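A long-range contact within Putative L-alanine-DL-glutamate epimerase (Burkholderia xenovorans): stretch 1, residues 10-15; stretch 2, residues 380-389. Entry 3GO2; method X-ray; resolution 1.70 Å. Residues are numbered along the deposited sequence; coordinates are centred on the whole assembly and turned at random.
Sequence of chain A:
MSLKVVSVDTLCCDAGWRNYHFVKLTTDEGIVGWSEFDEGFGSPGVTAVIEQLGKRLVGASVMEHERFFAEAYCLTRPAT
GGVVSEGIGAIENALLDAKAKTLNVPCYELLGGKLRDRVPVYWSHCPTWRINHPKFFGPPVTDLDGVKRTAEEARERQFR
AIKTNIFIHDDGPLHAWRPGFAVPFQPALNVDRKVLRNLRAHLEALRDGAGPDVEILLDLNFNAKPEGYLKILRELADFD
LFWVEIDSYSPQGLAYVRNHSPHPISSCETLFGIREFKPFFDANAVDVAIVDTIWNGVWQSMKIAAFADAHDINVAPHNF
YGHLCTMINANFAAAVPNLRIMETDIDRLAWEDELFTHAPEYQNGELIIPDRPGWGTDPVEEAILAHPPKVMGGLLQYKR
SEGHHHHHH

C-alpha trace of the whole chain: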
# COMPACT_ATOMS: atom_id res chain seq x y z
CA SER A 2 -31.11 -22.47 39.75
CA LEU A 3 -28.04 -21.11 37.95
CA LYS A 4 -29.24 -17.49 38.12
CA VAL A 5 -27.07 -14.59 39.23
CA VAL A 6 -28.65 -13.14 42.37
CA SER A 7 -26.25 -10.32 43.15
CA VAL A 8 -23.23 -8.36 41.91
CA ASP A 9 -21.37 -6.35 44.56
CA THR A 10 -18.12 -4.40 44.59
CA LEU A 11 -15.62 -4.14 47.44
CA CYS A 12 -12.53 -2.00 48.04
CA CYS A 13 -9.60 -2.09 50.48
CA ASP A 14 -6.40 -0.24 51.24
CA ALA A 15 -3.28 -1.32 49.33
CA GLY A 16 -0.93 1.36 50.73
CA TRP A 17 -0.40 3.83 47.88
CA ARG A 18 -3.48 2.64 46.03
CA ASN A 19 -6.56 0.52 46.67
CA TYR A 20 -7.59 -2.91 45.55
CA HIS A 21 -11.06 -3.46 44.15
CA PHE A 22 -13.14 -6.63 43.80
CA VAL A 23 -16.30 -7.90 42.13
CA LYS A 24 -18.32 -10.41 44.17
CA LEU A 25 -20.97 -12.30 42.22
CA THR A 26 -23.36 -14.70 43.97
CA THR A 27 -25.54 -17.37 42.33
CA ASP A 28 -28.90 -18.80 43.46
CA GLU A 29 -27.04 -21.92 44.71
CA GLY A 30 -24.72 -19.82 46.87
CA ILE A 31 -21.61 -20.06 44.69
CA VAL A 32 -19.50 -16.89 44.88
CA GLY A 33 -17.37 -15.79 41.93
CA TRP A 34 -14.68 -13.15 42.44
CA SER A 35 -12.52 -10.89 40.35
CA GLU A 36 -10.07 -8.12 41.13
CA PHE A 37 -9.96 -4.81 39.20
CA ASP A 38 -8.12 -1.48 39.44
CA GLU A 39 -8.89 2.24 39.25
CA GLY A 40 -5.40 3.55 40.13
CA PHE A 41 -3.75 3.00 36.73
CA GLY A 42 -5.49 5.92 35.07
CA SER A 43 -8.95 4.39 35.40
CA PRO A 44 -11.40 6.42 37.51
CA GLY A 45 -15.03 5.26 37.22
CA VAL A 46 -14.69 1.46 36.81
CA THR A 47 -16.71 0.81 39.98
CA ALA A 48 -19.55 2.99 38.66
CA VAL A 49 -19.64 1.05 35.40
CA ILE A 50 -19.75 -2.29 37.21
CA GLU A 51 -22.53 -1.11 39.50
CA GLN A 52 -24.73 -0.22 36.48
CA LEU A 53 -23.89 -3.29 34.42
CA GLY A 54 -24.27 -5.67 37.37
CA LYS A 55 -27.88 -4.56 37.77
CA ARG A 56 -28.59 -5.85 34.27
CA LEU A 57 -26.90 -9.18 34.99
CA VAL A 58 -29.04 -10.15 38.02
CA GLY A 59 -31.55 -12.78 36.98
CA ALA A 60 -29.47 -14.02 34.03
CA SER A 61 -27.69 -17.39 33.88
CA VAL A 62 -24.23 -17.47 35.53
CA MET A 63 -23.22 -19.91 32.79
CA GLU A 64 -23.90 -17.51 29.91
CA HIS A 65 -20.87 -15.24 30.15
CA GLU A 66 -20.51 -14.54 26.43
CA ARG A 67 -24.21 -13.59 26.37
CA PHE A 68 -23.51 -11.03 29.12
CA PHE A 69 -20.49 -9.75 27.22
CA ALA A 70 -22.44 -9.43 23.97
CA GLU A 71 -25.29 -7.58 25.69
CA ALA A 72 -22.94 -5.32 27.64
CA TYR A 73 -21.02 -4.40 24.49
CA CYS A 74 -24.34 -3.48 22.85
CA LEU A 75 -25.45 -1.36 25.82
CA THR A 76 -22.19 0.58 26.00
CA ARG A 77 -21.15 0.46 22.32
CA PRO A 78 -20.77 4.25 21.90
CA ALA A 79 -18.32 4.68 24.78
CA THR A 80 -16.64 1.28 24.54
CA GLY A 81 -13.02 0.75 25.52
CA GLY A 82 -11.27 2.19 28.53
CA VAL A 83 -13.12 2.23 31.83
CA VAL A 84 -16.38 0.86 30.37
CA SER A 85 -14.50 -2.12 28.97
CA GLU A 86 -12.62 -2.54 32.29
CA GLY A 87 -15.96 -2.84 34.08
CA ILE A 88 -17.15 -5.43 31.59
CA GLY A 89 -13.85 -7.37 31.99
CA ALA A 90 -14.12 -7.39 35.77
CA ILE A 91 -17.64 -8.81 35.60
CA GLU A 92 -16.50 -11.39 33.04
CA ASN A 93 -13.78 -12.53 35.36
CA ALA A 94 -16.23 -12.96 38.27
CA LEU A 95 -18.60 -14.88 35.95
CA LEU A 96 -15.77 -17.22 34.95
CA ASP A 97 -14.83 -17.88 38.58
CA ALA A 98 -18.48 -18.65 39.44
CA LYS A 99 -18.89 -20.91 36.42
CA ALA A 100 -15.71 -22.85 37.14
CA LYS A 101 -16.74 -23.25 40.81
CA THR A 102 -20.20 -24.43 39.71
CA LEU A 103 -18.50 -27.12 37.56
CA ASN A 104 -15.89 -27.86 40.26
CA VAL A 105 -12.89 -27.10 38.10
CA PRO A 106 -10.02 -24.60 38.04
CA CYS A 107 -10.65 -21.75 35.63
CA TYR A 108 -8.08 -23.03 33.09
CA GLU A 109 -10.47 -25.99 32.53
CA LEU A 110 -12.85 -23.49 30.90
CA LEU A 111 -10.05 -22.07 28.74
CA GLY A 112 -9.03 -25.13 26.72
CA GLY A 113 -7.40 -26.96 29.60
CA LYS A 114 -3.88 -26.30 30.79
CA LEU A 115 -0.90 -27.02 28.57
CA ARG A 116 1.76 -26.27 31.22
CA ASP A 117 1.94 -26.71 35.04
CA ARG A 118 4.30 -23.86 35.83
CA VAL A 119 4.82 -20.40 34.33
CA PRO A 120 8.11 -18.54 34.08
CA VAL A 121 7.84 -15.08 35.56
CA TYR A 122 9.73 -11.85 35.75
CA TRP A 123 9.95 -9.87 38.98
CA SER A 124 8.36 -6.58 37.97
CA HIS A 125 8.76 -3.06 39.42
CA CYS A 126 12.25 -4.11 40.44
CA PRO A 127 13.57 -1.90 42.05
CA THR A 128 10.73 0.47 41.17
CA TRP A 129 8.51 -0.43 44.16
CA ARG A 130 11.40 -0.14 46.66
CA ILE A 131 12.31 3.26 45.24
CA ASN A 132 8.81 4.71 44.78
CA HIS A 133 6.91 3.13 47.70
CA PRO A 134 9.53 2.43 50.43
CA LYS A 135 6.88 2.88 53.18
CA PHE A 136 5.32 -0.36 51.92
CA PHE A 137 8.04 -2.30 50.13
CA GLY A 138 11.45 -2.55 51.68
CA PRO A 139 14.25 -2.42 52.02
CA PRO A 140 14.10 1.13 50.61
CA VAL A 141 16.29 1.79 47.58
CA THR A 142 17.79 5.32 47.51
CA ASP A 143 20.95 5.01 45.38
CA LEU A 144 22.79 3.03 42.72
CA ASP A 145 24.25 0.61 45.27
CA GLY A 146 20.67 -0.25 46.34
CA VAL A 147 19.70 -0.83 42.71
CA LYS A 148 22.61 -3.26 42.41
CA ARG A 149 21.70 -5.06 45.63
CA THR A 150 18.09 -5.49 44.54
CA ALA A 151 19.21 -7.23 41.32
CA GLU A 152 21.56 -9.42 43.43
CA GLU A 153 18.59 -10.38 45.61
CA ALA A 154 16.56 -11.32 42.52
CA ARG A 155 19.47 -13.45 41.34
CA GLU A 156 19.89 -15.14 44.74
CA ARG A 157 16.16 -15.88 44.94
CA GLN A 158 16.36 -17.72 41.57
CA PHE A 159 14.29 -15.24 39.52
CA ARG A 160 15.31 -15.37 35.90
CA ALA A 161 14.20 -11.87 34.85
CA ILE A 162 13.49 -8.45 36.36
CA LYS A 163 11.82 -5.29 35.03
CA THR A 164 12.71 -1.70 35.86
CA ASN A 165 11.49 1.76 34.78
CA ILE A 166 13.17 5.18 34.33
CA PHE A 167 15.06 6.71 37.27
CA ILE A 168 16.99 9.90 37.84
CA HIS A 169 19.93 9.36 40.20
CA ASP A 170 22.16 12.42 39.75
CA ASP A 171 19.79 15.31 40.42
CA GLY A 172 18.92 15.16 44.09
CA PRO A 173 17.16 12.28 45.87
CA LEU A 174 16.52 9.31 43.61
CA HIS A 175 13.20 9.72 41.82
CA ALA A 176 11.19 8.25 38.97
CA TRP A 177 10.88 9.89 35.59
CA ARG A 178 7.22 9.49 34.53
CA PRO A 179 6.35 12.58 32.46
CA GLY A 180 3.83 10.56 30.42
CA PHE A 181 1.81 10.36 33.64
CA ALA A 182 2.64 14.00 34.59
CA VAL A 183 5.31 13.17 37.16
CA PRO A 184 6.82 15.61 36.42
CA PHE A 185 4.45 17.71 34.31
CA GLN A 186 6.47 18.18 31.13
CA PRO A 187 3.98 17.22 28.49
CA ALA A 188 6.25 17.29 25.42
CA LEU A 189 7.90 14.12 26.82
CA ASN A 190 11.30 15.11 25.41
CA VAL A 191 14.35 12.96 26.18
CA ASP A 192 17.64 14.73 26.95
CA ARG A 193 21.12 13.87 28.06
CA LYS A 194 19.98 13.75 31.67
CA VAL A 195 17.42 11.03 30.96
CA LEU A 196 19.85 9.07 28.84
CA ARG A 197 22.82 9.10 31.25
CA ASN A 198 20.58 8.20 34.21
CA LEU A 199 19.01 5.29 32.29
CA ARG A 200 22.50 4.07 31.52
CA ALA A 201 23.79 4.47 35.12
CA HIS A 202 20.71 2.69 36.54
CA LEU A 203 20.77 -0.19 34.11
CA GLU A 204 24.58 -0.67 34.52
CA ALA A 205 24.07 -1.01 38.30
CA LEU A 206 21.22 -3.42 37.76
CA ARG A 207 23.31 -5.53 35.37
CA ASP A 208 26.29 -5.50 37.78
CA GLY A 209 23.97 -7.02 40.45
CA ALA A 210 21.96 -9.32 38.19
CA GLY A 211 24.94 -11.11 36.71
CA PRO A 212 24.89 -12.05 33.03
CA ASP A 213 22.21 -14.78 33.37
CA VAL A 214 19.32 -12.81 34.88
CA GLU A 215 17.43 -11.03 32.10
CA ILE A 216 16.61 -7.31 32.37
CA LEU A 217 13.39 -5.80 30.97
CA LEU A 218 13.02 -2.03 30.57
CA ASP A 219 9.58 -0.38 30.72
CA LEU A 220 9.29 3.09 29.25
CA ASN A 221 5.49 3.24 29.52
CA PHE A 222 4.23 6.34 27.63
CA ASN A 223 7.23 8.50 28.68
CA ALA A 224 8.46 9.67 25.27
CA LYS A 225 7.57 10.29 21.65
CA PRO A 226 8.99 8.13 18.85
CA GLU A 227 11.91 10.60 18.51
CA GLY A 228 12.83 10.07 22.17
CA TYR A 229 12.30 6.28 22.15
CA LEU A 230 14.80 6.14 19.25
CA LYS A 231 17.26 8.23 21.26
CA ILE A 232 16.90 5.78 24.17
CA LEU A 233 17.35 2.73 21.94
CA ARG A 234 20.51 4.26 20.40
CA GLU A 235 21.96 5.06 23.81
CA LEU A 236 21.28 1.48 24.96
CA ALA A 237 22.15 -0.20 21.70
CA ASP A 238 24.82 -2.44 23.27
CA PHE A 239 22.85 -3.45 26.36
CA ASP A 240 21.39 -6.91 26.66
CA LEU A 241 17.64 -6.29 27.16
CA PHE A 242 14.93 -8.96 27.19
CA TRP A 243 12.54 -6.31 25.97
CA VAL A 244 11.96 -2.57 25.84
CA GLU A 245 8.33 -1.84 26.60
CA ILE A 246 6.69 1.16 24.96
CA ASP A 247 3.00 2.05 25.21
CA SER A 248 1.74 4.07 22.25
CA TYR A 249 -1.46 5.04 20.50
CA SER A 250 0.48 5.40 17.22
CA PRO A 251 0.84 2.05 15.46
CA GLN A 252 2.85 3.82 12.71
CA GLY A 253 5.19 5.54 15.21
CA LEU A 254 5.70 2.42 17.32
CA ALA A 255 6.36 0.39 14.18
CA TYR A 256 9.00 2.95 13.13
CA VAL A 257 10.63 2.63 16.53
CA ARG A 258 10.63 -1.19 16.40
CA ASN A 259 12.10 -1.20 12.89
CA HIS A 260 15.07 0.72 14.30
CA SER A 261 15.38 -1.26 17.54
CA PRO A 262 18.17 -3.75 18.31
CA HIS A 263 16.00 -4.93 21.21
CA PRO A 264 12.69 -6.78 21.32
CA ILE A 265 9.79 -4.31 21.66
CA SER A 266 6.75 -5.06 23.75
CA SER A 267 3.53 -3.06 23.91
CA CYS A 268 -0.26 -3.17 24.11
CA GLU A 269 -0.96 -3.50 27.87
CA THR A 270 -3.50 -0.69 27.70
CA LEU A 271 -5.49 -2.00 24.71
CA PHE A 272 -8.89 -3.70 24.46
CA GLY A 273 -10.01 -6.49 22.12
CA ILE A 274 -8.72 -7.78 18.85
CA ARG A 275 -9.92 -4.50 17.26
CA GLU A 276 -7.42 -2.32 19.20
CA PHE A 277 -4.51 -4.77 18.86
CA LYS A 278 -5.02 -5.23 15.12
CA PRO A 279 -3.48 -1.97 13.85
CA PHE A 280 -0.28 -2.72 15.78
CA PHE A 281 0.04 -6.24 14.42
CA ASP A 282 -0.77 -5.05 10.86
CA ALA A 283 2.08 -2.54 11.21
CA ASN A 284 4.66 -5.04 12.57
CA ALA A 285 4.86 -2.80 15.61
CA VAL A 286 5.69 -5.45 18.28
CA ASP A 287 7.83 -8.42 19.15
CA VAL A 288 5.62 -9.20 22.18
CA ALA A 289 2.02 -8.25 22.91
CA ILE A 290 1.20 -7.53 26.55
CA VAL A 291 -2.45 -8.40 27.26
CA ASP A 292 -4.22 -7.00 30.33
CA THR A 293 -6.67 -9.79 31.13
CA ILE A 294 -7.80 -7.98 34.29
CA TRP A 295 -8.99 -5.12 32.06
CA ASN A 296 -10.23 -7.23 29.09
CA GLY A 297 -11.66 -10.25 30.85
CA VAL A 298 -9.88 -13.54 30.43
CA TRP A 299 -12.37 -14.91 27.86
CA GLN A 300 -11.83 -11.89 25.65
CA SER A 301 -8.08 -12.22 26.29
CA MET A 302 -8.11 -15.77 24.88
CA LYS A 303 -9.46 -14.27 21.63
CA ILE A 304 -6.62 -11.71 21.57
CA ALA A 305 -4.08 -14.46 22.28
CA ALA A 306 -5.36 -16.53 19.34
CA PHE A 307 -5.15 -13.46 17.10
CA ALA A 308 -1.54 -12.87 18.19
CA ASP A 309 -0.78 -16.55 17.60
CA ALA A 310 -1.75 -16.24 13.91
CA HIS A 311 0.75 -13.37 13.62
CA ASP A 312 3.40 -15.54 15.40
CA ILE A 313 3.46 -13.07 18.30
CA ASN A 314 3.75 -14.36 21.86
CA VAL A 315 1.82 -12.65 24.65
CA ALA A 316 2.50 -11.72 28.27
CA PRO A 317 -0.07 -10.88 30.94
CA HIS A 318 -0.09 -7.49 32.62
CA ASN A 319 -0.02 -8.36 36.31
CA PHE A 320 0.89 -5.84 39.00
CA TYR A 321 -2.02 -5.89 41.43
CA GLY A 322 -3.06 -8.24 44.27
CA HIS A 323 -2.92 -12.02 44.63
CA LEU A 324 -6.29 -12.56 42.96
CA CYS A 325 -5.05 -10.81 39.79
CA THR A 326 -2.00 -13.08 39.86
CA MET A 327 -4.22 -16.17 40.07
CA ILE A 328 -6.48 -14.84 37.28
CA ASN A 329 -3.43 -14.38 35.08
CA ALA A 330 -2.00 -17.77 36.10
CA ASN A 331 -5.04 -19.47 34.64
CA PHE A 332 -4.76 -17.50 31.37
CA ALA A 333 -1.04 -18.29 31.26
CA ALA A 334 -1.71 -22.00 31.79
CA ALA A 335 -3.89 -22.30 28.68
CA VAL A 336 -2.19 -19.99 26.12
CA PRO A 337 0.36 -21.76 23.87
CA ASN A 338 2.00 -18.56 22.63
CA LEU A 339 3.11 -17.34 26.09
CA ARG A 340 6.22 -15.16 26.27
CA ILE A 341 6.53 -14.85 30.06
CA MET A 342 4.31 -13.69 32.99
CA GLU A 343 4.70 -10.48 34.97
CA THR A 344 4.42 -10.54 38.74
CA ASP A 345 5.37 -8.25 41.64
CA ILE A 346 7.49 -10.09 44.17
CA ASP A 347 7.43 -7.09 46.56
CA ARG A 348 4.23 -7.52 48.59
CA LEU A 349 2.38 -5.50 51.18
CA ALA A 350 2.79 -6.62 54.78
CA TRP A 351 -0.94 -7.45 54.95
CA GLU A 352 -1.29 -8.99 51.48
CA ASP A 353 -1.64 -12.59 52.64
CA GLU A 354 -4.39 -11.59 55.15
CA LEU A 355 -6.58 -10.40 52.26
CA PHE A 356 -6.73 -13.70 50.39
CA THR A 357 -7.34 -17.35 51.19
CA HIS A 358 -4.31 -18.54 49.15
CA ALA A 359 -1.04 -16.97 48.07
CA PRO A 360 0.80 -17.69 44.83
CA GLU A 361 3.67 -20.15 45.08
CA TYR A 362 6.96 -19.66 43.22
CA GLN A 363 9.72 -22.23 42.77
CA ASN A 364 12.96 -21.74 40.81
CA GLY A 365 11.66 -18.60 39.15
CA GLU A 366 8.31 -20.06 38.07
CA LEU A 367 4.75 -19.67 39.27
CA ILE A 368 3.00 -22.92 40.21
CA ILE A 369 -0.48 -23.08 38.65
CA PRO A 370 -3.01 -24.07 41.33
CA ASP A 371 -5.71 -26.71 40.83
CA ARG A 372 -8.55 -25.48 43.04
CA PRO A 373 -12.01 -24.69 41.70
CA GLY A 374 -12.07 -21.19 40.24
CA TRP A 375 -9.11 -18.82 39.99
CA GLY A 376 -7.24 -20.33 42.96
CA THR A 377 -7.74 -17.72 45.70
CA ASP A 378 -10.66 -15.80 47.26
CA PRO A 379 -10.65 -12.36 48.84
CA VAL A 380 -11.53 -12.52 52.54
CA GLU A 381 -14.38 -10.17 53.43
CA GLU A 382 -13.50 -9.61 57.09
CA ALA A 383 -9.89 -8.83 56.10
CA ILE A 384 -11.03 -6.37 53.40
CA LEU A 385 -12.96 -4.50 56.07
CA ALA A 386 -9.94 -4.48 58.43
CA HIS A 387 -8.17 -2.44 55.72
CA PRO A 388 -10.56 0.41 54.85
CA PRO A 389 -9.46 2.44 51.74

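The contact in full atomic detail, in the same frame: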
# COMPACT_ATOMS: atom_id res chain seq x y z
N THR A 10 -19.52 -4.78 44.69
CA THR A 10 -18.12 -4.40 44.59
C THR A 10 -17.58 -4.09 45.97
O THR A 10 -18.33 -3.61 46.83
CB THR A 10 -17.91 -3.16 43.66
OG1 THR A 10 -18.68 -2.06 44.14
CG2 THR A 10 -18.31 -3.47 42.21
N LEU A 11 -16.30 -4.38 46.17
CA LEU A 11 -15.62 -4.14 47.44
C LEU A 11 -14.30 -3.44 47.18
O LEU A 11 -13.73 -3.54 46.10
CB LEU A 11 -15.34 -5.46 48.18
CG LEU A 11 -16.50 -6.34 48.66
CD1 LEU A 11 -17.39 -6.93 47.53
CD2 LEU A 11 -15.92 -7.49 49.50
N CYS A 12 -13.79 -2.75 48.18
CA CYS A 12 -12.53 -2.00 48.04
C CYS A 12 -11.75 -2.03 49.35
O CYS A 12 -12.35 -1.99 50.42
CB CYS A 12 -12.87 -0.57 47.61
SG CYS A 12 -11.46 0.50 47.32
N CYS A 13 -10.42 -2.16 49.28
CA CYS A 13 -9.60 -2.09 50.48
C CYS A 13 -8.30 -1.37 50.22
O CYS A 13 -7.85 -1.20 49.07
CB CYS A 13 -9.35 -3.50 51.03
SG CYS A 13 -8.20 -4.50 50.06
N ASP A 14 -7.68 -0.94 51.31
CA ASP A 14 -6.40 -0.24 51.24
C ASP A 14 -5.30 -1.16 50.73
O ASP A 14 -5.18 -2.30 51.18
CB ASP A 14 -5.99 0.22 52.65
CG ASP A 14 -4.75 1.06 52.64
OD1 ASP A 14 -4.74 2.05 51.90
OD2 ASP A 14 -3.79 0.72 53.33
N ALA A 15 -4.50 -0.65 49.79
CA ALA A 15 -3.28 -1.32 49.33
C ALA A 15 -2.06 -0.38 49.41
O ALA A 15 -1.12 -0.45 48.63
CB ALA A 15 -3.48 -1.89 47.88
N VAL A 380 -10.94 -12.24 51.23
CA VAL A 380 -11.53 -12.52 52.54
C VAL A 380 -12.26 -11.27 53.04
O VAL A 380 -11.64 -10.25 53.30
CB VAL A 380 -10.46 -12.97 53.54
CG1 VAL A 380 -11.09 -13.24 54.95
CG2 VAL A 380 -9.72 -14.23 52.99
N GLU A 381 -13.59 -11.35 53.13
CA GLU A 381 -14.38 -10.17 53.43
C GLU A 381 -14.04 -9.47 54.74
O GLU A 381 -13.99 -8.25 54.78
CB GLU A 381 -15.87 -10.47 53.30
CG GLU A 381 -16.18 -10.62 51.84
CD GLU A 381 -17.39 -11.42 51.54
OE1 GLU A 381 -18.39 -10.76 51.20
OE2 GLU A 381 -17.31 -12.69 51.60
N GLU A 382 -13.87 -10.23 55.82
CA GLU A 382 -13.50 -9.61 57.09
C GLU A 382 -12.16 -8.86 56.98
O GLU A 382 -11.99 -7.77 57.56
CB GLU A 382 -13.44 -10.66 58.21
CG GLU A 382 -13.17 -10.05 59.58
CD GLU A 382 -13.24 -11.04 60.71
OE1 GLU A 382 -13.37 -12.26 60.46
OE2 GLU A 382 -13.20 -10.56 61.88
N ALA A 383 -11.22 -9.44 56.24
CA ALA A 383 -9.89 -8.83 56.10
C ALA A 383 -9.95 -7.57 55.25
O ALA A 383 -9.29 -6.58 55.55
CB ALA A 383 -8.90 -9.82 55.53
N ILE A 384 -10.78 -7.57 54.21
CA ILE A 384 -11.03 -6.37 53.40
C ILE A 384 -11.50 -5.25 54.31
O ILE A 384 -11.06 -4.11 54.20
CB ILE A 384 -12.06 -6.66 52.30
CG1 ILE A 384 -11.38 -7.48 51.20
CG2 ILE A 384 -12.65 -5.36 51.74
CD1 ILE A 384 -12.32 -8.04 50.18
N LEU A 385 -12.39 -5.56 55.23
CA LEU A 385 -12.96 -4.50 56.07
C LEU A 385 -12.01 -4.07 57.18
O LEU A 385 -12.21 -3.00 57.77
CB LEU A 385 -14.30 -4.93 56.65
CG LEU A 385 -15.41 -5.05 55.60
CD1 LEU A 385 -16.63 -5.80 56.19
CD2 LEU A 385 -15.80 -3.72 54.98
N ALA A 386 -10.98 -4.86 57.47
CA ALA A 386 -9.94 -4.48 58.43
C ALA A 386 -8.95 -3.52 57.82
O ALA A 386 -8.10 -2.94 58.56
CB ALA A 386 -9.22 -5.70 58.95
N HIS A 387 -9.04 -3.35 56.50
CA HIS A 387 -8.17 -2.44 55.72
C HIS A 387 -8.98 -1.44 54.88
O HIS A 387 -8.95 -1.43 53.64
CB HIS A 387 -7.24 -3.29 54.86
CG HIS A 387 -6.27 -4.08 55.68
ND1 HIS A 387 -5.16 -3.50 56.26
CD2 HIS A 387 -6.28 -5.37 56.09
CE1 HIS A 387 -4.49 -4.42 56.94
NE2 HIS A 387 -5.16 -5.56 56.85
N PRO A 388 -9.73 -0.57 55.56
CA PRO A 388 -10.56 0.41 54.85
C PRO A 388 -9.71 1.31 53.93
O PRO A 388 -8.60 1.66 54.31
CB PRO A 388 -11.18 1.22 56.00
CG PRO A 388 -10.29 1.01 57.14
CD PRO A 388 -9.77 -0.39 57.02
N PRO A 389 -10.21 1.64 52.72
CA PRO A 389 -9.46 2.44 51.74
C PRO A 389 -9.45 3.93 52.03
O PRO A 389 -9.70 4.34 53.16
CB PRO A 389 -10.19 2.16 50.44
CG PRO A 389 -11.56 1.85 50.80
CD PRO A 389 -11.51 1.22 52.18
O HOH W 1 -12.56 -2.00 53.16
O HOH W 2 -4.50 -0.84 55.66

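Some 370 residues apart in sequence, a β-strand near the start of the chain and a short helix with the residues that follow it come together. The strand and helix axes approach to 7.4 Å and cross at 52°, so the helix runs obliquely past the strand. Three residues cover the most surface: Ile384 from the helix, Pro389 from further along the second stretch, and Leu11 from the strand.

Ile384 is buried, and its β-branched, wholly apolar side chain reaches several strand residues. Ile384 CD1 lies 3.7 Å from Leu11 CD2, Ile384 CG2 lies 3.6 Å from Cys12 O, and Ile384 CG2 is also 3.9 Å from Cys13 CB. In the m, t conformation CD1 packs on Leu11 while CG2 rests against the backbone of Cys12. Leu11 answers with a CA-to-CB bond directed toward the second stretch and an m, p rotamer. Leu11 CD2 also packs 3.9 Å from Glu381 CG, an example of the methylene part of a charged side chain serving as apolar surface; the carboxylate atom Glu381 OE1 is hydrogen-bonded elsewhere in the structure. Leucine suits this place because its branched, apolar end fits against the Ile384 methyl and the Glu381 methylene, burying carbon on carbon.

Two backbone carbonyls beside this apolar patch share a water. It donates to Cys12 O at 2.7 Å and to Ile384 O at 2.8 Å, joining strand to helix. Ile384 O also accepts a hydrogen bond from His387 N, at 3.2 Å.

The backbone also makes the one direct hydrogen bond of the contact: Asp14 N donates to His387 O at 2.7 Å, with a nearly straight angle of 174°. Such a bond depends on main-chain position rather than on side-chain identity. The side chains of the same two residues are linked through a second water, which donates to Asp14 OD2 at 2.9 Å and lies 2.8 Å from His387 ND1. An acidic group and an imidazole nitrogen suit this bridge, since both offer polar atoms to solvent. His387 begins toward the strand at CB, but its ring leads away, and NE2 is bonded elsewhere in the structure.

Pro389 then lies along the end of the strand, Pro389 CA being 4.1 Å from Asp14 CA. Its compact ring presents Pro389 CG to Cys12 SG at 3.7 Å, with Cys12 in the t rotamer, while Pro389 CB approaches Cys13 C at 4.0 Å. Proline suits this place because its ring carbons supply apolar surface close to the backbone.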